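Local atomic coordinates of discoidin-2 (Dictyostelium discoideum, PDB entry 2VM9), a protein that binds galactose and N-acetylgalactosamine as a trimeric, calcium-containing lectin and may take part in spore formation and spore coat assembly. Residues A[61-66]-A[132-138]; A[33-37]-A[76-80]; A[6-12]-A[149-155]; A[169-175]-A[185-189]. All coordinates share one frame. Where two conformers were deposited one is given. Residues are numbered along the deposited sequence.

Contact 1 (A[61-66]-A[132-138]); sequences QFIVAG and RSIAIHP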
# COMPACT_ATOMS: atom_id res chain seq x y z
N GLN A 61 -1.87 -2.57 30.25
CA GLN A 61 -1.00 -1.69 29.45
C GLN A 61 -0.61 -2.40 28.16
O GLN A 61 -0.70 -3.62 28.06
CB GLN A 61 0.26 -1.32 30.25
CG GLN A 61 -0.09 -0.67 31.60
CD GLN A 61 -0.97 0.55 31.40
OE1 GLN A 61 -0.59 1.51 30.71
NE2 GLN A 61 -2.16 0.51 31.99
N PHE A 62 -0.17 -1.63 27.17
CA PHE A 62 0.18 -2.23 25.88
C PHE A 62 0.93 -1.23 25.03
O PHE A 62 0.88 -0.04 25.31
CB PHE A 62 -1.10 -2.66 25.08
CG PHE A 62 -2.12 -1.54 24.93
CD1 PHE A 62 -1.94 -0.56 23.95
CD2 PHE A 62 -3.25 -1.50 25.74
CE1 PHE A 62 -2.88 0.50 23.82
CE2 PHE A 62 -4.20 -0.48 25.62
CZ PHE A 62 -4.00 0.55 24.66
N ILE A 63 1.57 -1.74 23.98
CA ILE A 63 1.91 -0.90 22.83
C ILE A 63 1.27 -1.57 21.62
O ILE A 63 1.42 -2.78 21.43
CB ILE A 63 3.42 -0.76 22.57
CG1 ILE A 63 4.18 -0.30 23.82
CG2 ILE A 63 3.68 0.21 21.37
CD1 ILE A 63 5.69 -0.33 23.62
N VAL A 64 0.56 -0.78 20.83
CA VAL A 64 0.04 -1.20 19.54
C VAL A 64 1.01 -0.73 18.47
O VAL A 64 1.46 0.42 18.52
CB VAL A 64 -1.33 -0.56 19.22
CG1 VAL A 64 -1.86 -1.09 17.88
CG2 VAL A 64 -2.31 -0.82 20.34
N ALA A 65 1.34 -1.63 17.54
CA ALA A 65 2.17 -1.32 16.37
C ALA A 65 1.32 -1.55 15.14
O ALA A 65 0.71 -2.62 15.00
CB ALA A 65 3.38 -2.19 16.36
N GLY A 66 1.25 -0.56 14.25
CA GLY A 66 0.37 -0.71 13.11
C GLY A 66 0.84 -0.04 11.84
O GLY A 66 1.69 0.87 11.87
N ARG A 132 -2.32 -6.46 10.25
CA ARG A 132 -2.04 -5.05 10.01
C ARG A 132 -1.56 -4.39 11.29
O ARG A 132 -0.65 -3.60 11.23
CB ARG A 132 -3.27 -4.31 9.46
CG ARG A 132 -3.52 -4.65 7.99
CD ARG A 132 -4.68 -3.80 7.44
NE ARG A 132 -4.72 -3.93 5.99
CZ ARG A 132 -5.34 -4.90 5.32
NH1 ARG A 132 -6.02 -5.84 5.96
NH2 ARG A 132 -5.30 -4.91 3.99
N SER A 133 -2.15 -4.76 12.43
CA SER A 133 -1.71 -4.22 13.72
C SER A 133 -1.51 -5.32 14.74
O SER A 133 -2.19 -6.36 14.68
CB SER A 133 -2.68 -3.16 14.24
OG SER A 133 -2.84 -2.14 13.26
N ILE A 134 -0.56 -5.12 15.64
CA ILE A 134 -0.25 -6.13 16.64
C ILE A 134 0.01 -5.38 17.94
O ILE A 134 0.49 -4.24 17.90
CB ILE A 134 0.96 -6.99 16.17
CG1 ILE A 134 1.23 -8.14 17.14
CG2 ILE A 134 2.21 -6.13 15.97
CD1 ILE A 134 2.15 -9.21 16.54
N ALA A 135 -0.33 -5.97 19.09
CA ALA A 135 -0.14 -5.25 20.36
C ALA A 135 0.51 -6.20 21.34
O ALA A 135 0.06 -7.36 21.47
CB ALA A 135 -1.50 -4.79 20.93
N ILE A 136 1.53 -5.70 22.04
CA ILE A 136 2.12 -6.40 23.17
C ILE A 136 1.40 -5.95 24.43
O ILE A 136 1.20 -4.74 24.65
CB ILE A 136 3.66 -6.20 23.22
CG1 ILE A 136 4.28 -7.00 24.37
CG2 ILE A 136 4.04 -4.68 23.28
CD1 ILE A 136 5.79 -7.15 24.28
N HIS A 137 0.97 -6.93 25.23
CA HIS A 137 0.15 -6.71 26.43
C HIS A 137 0.89 -7.30 27.63
O HIS A 137 0.70 -8.47 27.97
CB HIS A 137 -1.21 -7.38 26.24
CG HIS A 137 -2.19 -6.55 25.46
ND1 HIS A 137 -3.15 -5.77 26.07
CD2 HIS A 137 -2.35 -6.37 24.13
CE1 HIS A 137 -3.87 -5.15 25.15
NE2 HIS A 137 -3.41 -5.50 23.96
N PRO A 138 1.82 -6.52 28.24
CA PRO A 138 2.55 -7.00 29.41
C PRO A 138 1.60 -7.52 30.48
O PRO A 138 0.54 -6.91 30.74
CB PRO A 138 3.25 -5.73 29.91
CG PRO A 138 3.56 -4.98 28.59
CD PRO A 138 2.23 -5.15 27.85
O HOH W 1 0.02 -4.38 31.39
O HOH W 2 -2.45 -5.58 28.76
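I63, A65, I134 and I136 point to one face of an antiparallel strand pair in the F5/8 type C beta-sandwich, and that face meets W149 and L151 of the opposing sheet. I63 CB lies 4.0 Å from I136 CG2 and A65 CB 4.1 Å from I134 CG2. The short segment axes approach to 4.6 Å, 162° between their N-to-C directions. I63–I136 and A65–I134 are hydrogen-bonded pairs: I63 N to I136 O is 3.1 Å and I136 N to I63 O 3.0 Å; A65 N to I134 O is 2.8 Å and I134 N to A65 O 2.9 Å. V64 and A135 turn to the other face, V64 CG2 4.1 Å from A135 CB, and A14 of the second subunit packs on V64. Beyond the ladder, F62 CB sits over the H137 imidazole, 3.7 Å from its centroid and 9° off the ring normal, a CH-pi contact. At the polar edge a water donates to Q61 O at 2.7 Å and stands 2.8 Å from H137 ND1.

Contact 2 (A[33-37]-A[76-80]); sequences SILNF and ISTQG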
# COMPACT_ATOMS: atom_id res chain seq x y z
N SER A 33 11.63 2.84 22.64
CA SER A 33 11.38 1.42 22.86
C SER A 33 12.08 0.46 21.91
O SER A 33 11.92 -0.74 22.04
CB SER A 33 9.86 1.11 22.89
OG SER A 33 9.29 1.14 21.58
N ILE A 34 12.81 0.97 20.92
CA ILE A 34 13.44 0.01 19.99
C ILE A 34 14.45 -0.90 20.70
O ILE A 34 15.19 -0.47 21.61
CB ILE A 34 14.11 0.68 18.77
CG1 ILE A 34 14.31 -0.41 17.70
CG2 ILE A 34 15.47 1.30 19.15
CD1 ILE A 34 14.66 0.13 16.35
N LEU A 35 14.48 -2.16 20.27
CA LEU A 35 15.48 -3.12 20.74
C LEU A 35 16.86 -2.49 20.74
O LEU A 35 17.24 -1.83 19.74
CB LEU A 35 15.48 -4.34 19.81
CG LEU A 35 16.05 -5.61 20.44
CD1 LEU A 35 15.07 -6.18 21.48
CD2 LEU A 35 16.33 -6.61 19.34
N ASN A 36 17.59 -2.66 21.85
CA ASN A 36 18.97 -2.16 22.03
C ASN A 36 19.11 -0.63 22.09
O ASN A 36 20.24 -0.08 22.05
CB ASN A 36 19.91 -2.76 20.97
CG ASN A 36 20.13 -4.25 21.15
OD1 ASN A 36 20.34 -4.72 22.27
ND2 ASN A 36 20.10 -4.99 20.05
N PHE A 37 17.97 0.05 22.19
CA PHE A 37 17.98 1.50 22.36
C PHE A 37 18.89 1.88 23.50
O PHE A 37 18.79 1.32 24.60
CB PHE A 37 16.58 2.08 22.62
CG PHE A 37 16.61 3.58 22.85
CD1 PHE A 37 16.84 4.45 21.79
CD2 PHE A 37 16.48 4.10 24.12
CE1 PHE A 37 16.93 5.87 22.02
CE2 PHE A 37 16.55 5.49 24.35
CZ PHE A 37 16.76 6.37 23.31
N ILE A 76 9.05 -11.88 17.39
CA ILE A 76 9.12 -10.68 18.23
C ILE A 76 10.30 -10.88 19.18
O ILE A 76 10.55 -12.00 19.65
CB ILE A 76 7.81 -10.49 19.03
CG1 ILE A 76 7.86 -9.21 19.89
CG2 ILE A 76 7.49 -11.74 19.91
CD1 ILE A 76 6.53 -8.92 20.54
N SER A 77 11.01 -9.79 19.49
CA SER A 77 12.05 -9.83 20.49
C SER A 77 11.73 -8.77 21.53
O SER A 77 11.34 -7.66 21.16
CB SER A 77 13.40 -9.49 19.88
OG SER A 77 13.82 -10.58 19.07
N THR A 78 11.89 -9.11 22.80
CA THR A 78 11.74 -8.12 23.89
C THR A 78 12.98 -8.10 24.77
O THR A 78 13.75 -9.06 24.84
CB THR A 78 10.47 -8.37 24.77
OG1 THR A 78 10.64 -9.56 25.54
CG2 THR A 78 9.20 -8.48 23.89
N GLN A 79 13.13 -6.99 25.47
CA GLN A 79 14.27 -6.71 26.28
C GLN A 79 13.75 -5.84 27.42
O GLN A 79 12.72 -5.16 27.30
CB GLN A 79 15.26 -5.98 25.38
CG GLN A 79 16.62 -5.74 25.87
CD GLN A 79 17.43 -5.07 24.76
OE1 GLN A 79 16.89 -4.24 24.01
NE2 GLN A 79 18.71 -5.41 24.66
N GLY A 80 14.46 -5.84 28.53
CA GLY A 80 14.11 -4.93 29.59
C GLY A 80 14.64 -3.52 29.33
O GLY A 80 15.06 -3.15 28.20
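L35 lays its CD1 methyl against strand 76-79, 4.0 Å from S77 CB and 3.7 Å from Q79 OE1. Its CA-to-CB bond runs sideways, but chi1 near 180° and chi2 near +60° carry the methyl to the strand, and L35 and Q79 each bury 69 Å² here. The other half of the contact is polar. The extended Q79 side chain (chi1 and chi2 both t) presents its whole amide to N36: N36 N donates to Q79 OE1 at 2.8 Å with an N-H...O angle of 164°, and Q79 NE2 donates to N36 OD1 at 3.0 Å and 162°. N36 sits in a type II beta turn from I34 to F37, closed by F37 N to I34 O at 2.9 Å; its positive phi of 67° marks the third position of such a turn, and the nearly straight bond to OE1 shows that its NH faces Q79. The arrangement joins an irregular loop of the F5/8 type C beta-sandwich to the end of a sheet strand, and the same loop leads on to the calcium ligands N39, S40 and D47, the ion lying about 14 Å from the N36 side chain. Q79 NE2 also bonds to N118 O. Both bonds to N36 join uncharged groups and, with the one to N118 O, define which end of the Q79 amide is oxygen and which nitrogen, without any ion pair.

Contact 3 (A[6-12]-A[149-155]); sequences GSVSCLA and WELYALP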
# COMPACT_ATOMS: atom_id res chain seq x y z
N GLY A 6 17.49 -12.00 6.73
CA GLY A 6 16.39 -11.97 5.71
C GLY A 6 14.98 -11.84 6.29
O GLY A 6 14.01 -12.35 5.72
N SER A 7 14.86 -11.22 7.45
CA SER A 7 13.56 -10.73 7.87
C SER A 7 13.76 -9.23 8.00
O SER A 7 14.90 -8.75 8.00
CB SER A 7 13.09 -11.39 9.17
OG SER A 7 13.96 -11.08 10.23
N VAL A 8 12.67 -8.48 8.08
CA VAL A 8 12.75 -7.03 8.21
C VAL A 8 12.56 -6.65 9.68
O VAL A 8 11.60 -7.11 10.29
CB VAL A 8 11.62 -6.38 7.38
CG1 VAL A 8 11.45 -4.87 7.68
CG2 VAL A 8 11.84 -6.65 5.87
N SER A 9 13.45 -5.82 10.22
CA SER A 9 13.32 -5.23 11.55
C SER A 9 12.40 -4.02 11.40
O SER A 9 12.83 -2.97 10.92
CB SER A 9 14.70 -4.80 12.07
OG SER A 9 15.57 -5.93 12.18
N CYS A 10 11.13 -4.17 11.77
CA CYS A 10 10.12 -3.17 11.46
C CYS A 10 10.37 -1.82 12.12
O CYS A 10 10.30 -0.80 11.45
CB CYS A 10 8.73 -3.66 11.82
SG CYS A 10 8.24 -5.05 10.79
N LEU A 11 10.63 -1.81 13.43
CA LEU A 11 10.84 -0.54 14.14
C LEU A 11 12.14 0.12 13.69
O LEU A 11 12.18 1.33 13.51
CB LEU A 11 10.85 -0.75 15.65
CG LEU A 11 9.63 -1.37 16.34
CD1 LEU A 11 9.75 -1.02 17.85
CD2 LEU A 11 8.28 -1.03 15.76
N ALA A 12 13.19 -0.68 13.45
CA ALA A 12 14.49 -0.13 13.05
C ALA A 12 14.32 0.63 11.73
O ALA A 12 14.95 1.66 11.53
CB ALA A 12 15.56 -1.22 12.90
N TRP A 149 11.84 -3.55 22.30
CA TRP A 149 11.34 -4.63 21.47
C TRP A 149 11.58 -4.37 19.99
O TRP A 149 11.91 -3.24 19.59
CB TRP A 149 9.85 -4.90 21.72
CG TRP A 149 8.92 -3.79 21.30
CD1 TRP A 149 9.14 -2.43 21.35
CD2 TRP A 149 7.60 -3.97 20.78
NE1 TRP A 149 8.02 -1.76 20.87
CE2 TRP A 149 7.06 -2.68 20.55
CE3 TRP A 149 6.81 -5.09 20.51
CZ2 TRP A 149 5.77 -2.49 20.02
CZ3 TRP A 149 5.54 -4.91 20.00
CH2 TRP A 149 5.02 -3.61 19.77
N GLU A 150 11.41 -5.43 19.22
CA GLU A 150 11.43 -5.34 17.78
C GLU A 150 10.47 -6.39 17.24
O GLU A 150 10.21 -7.42 17.88
CB GLU A 150 12.85 -5.55 17.24
CG GLU A 150 13.00 -5.47 15.70
CD GLU A 150 12.51 -4.13 15.13
OE1 GLU A 150 13.36 -3.30 14.77
OE2 GLU A 150 11.28 -3.92 15.03
N LEU A 151 9.91 -6.08 16.08
CA LEU A 151 8.98 -6.97 15.40
C LEU A 151 9.61 -7.28 14.07
O LEU A 151 10.01 -6.35 13.36
CB LEU A 151 7.66 -6.24 15.17
CG LEU A 151 6.77 -6.12 16.41
CD1 LEU A 151 5.71 -5.06 16.19
CD2 LEU A 151 6.13 -7.50 16.77
N TYR A 152 9.66 -8.57 13.72
CA TYR A 152 10.32 -9.04 12.49
C TYR A 152 9.27 -9.55 11.52
O TYR A 152 8.39 -10.32 11.91
CB TYR A 152 11.35 -10.14 12.78
CG TYR A 152 12.42 -9.63 13.68
CD1 TYR A 152 13.53 -8.97 13.16
CD2 TYR A 152 12.29 -9.76 15.07
CE1 TYR A 152 14.50 -8.45 13.97
CE2 TYR A 152 13.28 -9.25 15.92
CZ TYR A 152 14.39 -8.62 15.36
OH TYR A 152 15.36 -8.08 16.12
N ALA A 153 9.35 -9.09 10.27
CA ALA A 153 8.34 -9.47 9.28
C ALA A 153 9.03 -9.98 8.01
O ALA A 153 10.20 -9.68 7.76
CB ALA A 153 7.44 -8.25 8.93
N LEU A 154 8.30 -10.76 7.21
CA LEU A 154 8.85 -11.12 5.91
C LEU A 154 9.06 -9.87 5.06
O LEU A 154 8.27 -8.96 5.12
CB LEU A 154 7.88 -12.03 5.16
CG LEU A 154 7.65 -13.40 5.79
CD1 LEU A 154 6.62 -14.18 4.95
CD2 LEU A 154 9.00 -14.15 5.87
N PRO A 155 10.11 -9.85 4.24
CA PRO A 155 10.25 -8.73 3.29
C PRO A 155 9.11 -8.71 2.30
O PRO A 155 8.49 -9.77 2.04
CB PRO A 155 11.55 -9.05 2.51
CG PRO A 155 12.20 -10.09 3.22
CD PRO A 155 11.22 -10.80 4.14
O HOH W 3 16.92 -6.16 15.00
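The carboxylate of E150 fills the hollow formed where residues 10-12 curl into helical phi/psi angles. E150 OE2 accepts from L11 N at 2.7 Å and E150 OE1 from A12 N at 2.9 Å, while OE2 also takes L151 N of its own strand at 2.8 Å. L11 is the bump beside it: its CA-to-CB bond aims toward strand 149-153, and CD1 reaches 3.6 Å from W149 O and 3.8 Å from W149 CD1. Before the curl, residues 8-9 form a short antiparallel bridge, with V8 N to A153 O at 2.8 Å and A153 N to V8 O at 3.0 Å; C10 N to L151 O at 2.9 Å prolongs it. This pairs the first strand of the F5/8 type C beta-sandwich with its last, 146-153. On the side of V8 and A153, V8 CG2 leans on P155 CB at 4.1 Å and C10 SG rests 3.8 Å from A153 CB. On the other side, the tyrosine ring rises beside S7 and S9, Y152 CD1 3.6 Å from S7 OG and Y152 CE1 3.3 Å from S9 OG. A water bridges S9 OG at 3.1 Å and Y152 OH at 2.7 Å.

Contact 4 (A[169-175]-A[185-189]); sequences VSIGDRS and IVRHV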
# COMPACT_ATOMS: atom_id res chain seq x y z
N VAL A 169 -7.14 -2.72 -28.17
CA VAL A 169 -6.54 -2.35 -29.43
C VAL A 169 -7.04 -3.34 -30.50
O VAL A 169 -7.13 -4.52 -30.24
CB VAL A 169 -4.98 -2.31 -29.32
CG1 VAL A 169 -4.41 -3.60 -28.74
CG2 VAL A 169 -4.32 -1.94 -30.65
N SER A 170 -7.33 -2.82 -31.68
CA SER A 170 -7.81 -3.65 -32.80
C SER A 170 -7.02 -3.32 -34.05
O SER A 170 -6.34 -2.29 -34.11
CB SER A 170 -9.29 -3.35 -33.09
OG SER A 170 -10.13 -3.57 -31.97
N ILE A 171 -7.11 -4.19 -35.05
CA ILE A 171 -6.53 -3.86 -36.34
C ILE A 171 -7.25 -2.63 -36.90
O ILE A 171 -6.61 -1.64 -37.26
CB ILE A 171 -6.63 -5.04 -37.32
CG1 ILE A 171 -5.89 -6.26 -36.76
CG2 ILE A 171 -6.04 -4.63 -38.70
CD1 ILE A 171 -6.02 -7.54 -37.59
N GLY A 172 -8.59 -2.72 -36.96
CA GLY A 172 -9.40 -1.55 -37.27
C GLY A 172 -9.50 -1.24 -38.75
O GLY A 172 -10.14 -0.25 -39.14
N ASP A 173 -8.88 -2.09 -39.56
CA ASP A 173 -8.99 -2.00 -41.02
C ASP A 173 -8.63 -3.35 -41.65
O ASP A 173 -8.46 -4.34 -40.94
CB ASP A 173 -8.12 -0.86 -41.58
CG ASP A 173 -6.62 -1.14 -41.49
OD1 ASP A 173 -6.20 -2.28 -41.19
OD2 ASP A 173 -5.84 -0.19 -41.77
N ARG A 174 -8.51 -3.36 -42.98
CA ARG A 174 -8.37 -4.62 -43.72
C ARG A 174 -6.91 -4.96 -44.04
O ARG A 174 -6.63 -5.71 -45.00
CB ARG A 174 -9.19 -4.58 -45.01
CG ARG A 174 -10.61 -4.12 -44.80
CD ARG A 174 -11.44 -5.10 -43.98
NE ARG A 174 -11.23 -5.03 -42.52
CZ ARG A 174 -11.82 -4.16 -41.69
NH1 ARG A 174 -12.65 -3.23 -42.16
NH2 ARG A 174 -11.57 -4.24 -40.38
N SER A 175 -6.00 -4.44 -43.22
CA SER A 175 -4.57 -4.61 -43.41
C SER A 175 -4.13 -6.07 -43.55
O SER A 175 -3.17 -6.36 -44.28
CB SER A 175 -3.81 -3.99 -42.23
OG SER A 175 -3.82 -2.61 -42.35
N ILE A 185 0.89 -6.47 -38.94
CA ILE A 185 0.69 -5.02 -38.84
C ILE A 185 0.87 -4.63 -37.39
O ILE A 185 0.59 -5.42 -36.49
CB ILE A 185 -0.65 -4.56 -39.39
CG1 ILE A 185 -1.85 -5.21 -38.69
CG2 ILE A 185 -0.72 -4.77 -40.88
CD1 ILE A 185 -2.27 -4.41 -37.40
N VAL A 186 1.34 -3.42 -37.17
CA VAL A 186 1.62 -2.96 -35.84
C VAL A 186 0.62 -1.86 -35.54
O VAL A 186 0.44 -0.96 -36.37
CB VAL A 186 3.07 -2.40 -35.74
CG1 VAL A 186 3.22 -1.53 -34.49
CG2 VAL A 186 4.05 -3.51 -35.74
N ARG A 187 -0.00 -1.93 -34.37
CA ARG A 187 -0.77 -0.81 -33.86
C ARG A 187 -0.04 -0.29 -32.64
O ARG A 187 0.19 -1.03 -31.69
CB ARG A 187 -2.19 -1.24 -33.47
CG ARG A 187 -3.06 -1.59 -34.66
CD ARG A 187 -3.30 -0.36 -35.53
NE ARG A 187 -4.01 -0.68 -36.77
CZ ARG A 187 -3.42 -0.89 -37.95
NH1 ARG A 187 -2.10 -0.84 -38.08
NH2 ARG A 187 -4.17 -1.14 -39.02
N HIS A 188 0.32 1.00 -32.67
CA HIS A 188 0.99 1.55 -31.51
C HIS A 188 -0.01 2.04 -30.50
O HIS A 188 -0.98 2.73 -30.82
CB HIS A 188 2.01 2.64 -31.83
CG HIS A 188 2.75 3.10 -30.61
ND1 HIS A 188 3.79 2.38 -30.06
CD2 HIS A 188 2.55 4.16 -29.80
CE1 HIS A 188 4.23 3.00 -28.98
NE2 HIS A 188 3.49 4.08 -28.80
N VAL A 189 0.20 1.61 -29.26
CA VAL A 189 -0.67 1.92 -28.15
C VAL A 189 0.07 2.87 -27.21
O VAL A 189 1.20 2.62 -26.84
CB VAL A 189 -1.10 0.62 -27.41
CG1 VAL A 189 -2.05 0.92 -26.26
CG2 VAL A 189 -1.75 -0.38 -28.41
O HOH W 4 -3.25 0.33 -41.59
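R187, with 88 Å² buried, has its aliphatic part and its guanidinium engaged by different portions of 169-175. R187 CB meets V169 CG2 at 3.6 Å and R187 CG lies 3.4 Å from S170 O; farther out, R187 NE donates to I171 O at 2.8 Å and 149°, with a weak second bond from R187 NH2 to the same oxygen at 3.0 Å and 135°. A salt bridge links R187 NH2 to D173 OD1 at 3.2 Å. D173 OD1 is already held by its own loop, accepting from S175 N at 3.0 Å in an Asx turn and from S175 OG at 2.7 Å. I185, burying 56 Å², puts CG2 3.5 Å from S175 CB and CD1 4.0 Å from I171 CG2. V169, burying 51 Å², adds CG2 against V189 CG2 at 3.7 Å. No backbone bonds cross: in this lectin-like beta-sandwich, strands 163-170 and 183-190 are outermost in different three-stranded sheets, and F235 and Y250 pack on I185 and V189. I171 lies about 8 Å from the carbohydrate-binding D209, side chain to side chain. The chemistry implies an edge where apolar contacts are combined with one arginine, its charge met by D173 and the I171 carbonyl.

How the contacts relate
Contacts 1, 2 and 3 belong to the F5/8 type C beta-sandwich, whereas contact 4 lies in the lectin-like region, its centre 50 to 61 Å from theirs. Contact 1 is the most buried, a backbone ladder within one sheet; contact 3 pairs strands of the opposing sheet and is partly exposed. The two meet in the core, I136 CG2 lying 3.6 Å from W149 CZ3. Contacts 2 and 3 share W149: S33 O to W149 N is 2.8 Å and L35 N to W149 O 2.9 Å, both probable hydrogen bonds. Polar side chains carry more where regular pairing stops: an amide pair in contact 2, a carboxylate capturing NH groups in contact 3, an ion pair in contact 4.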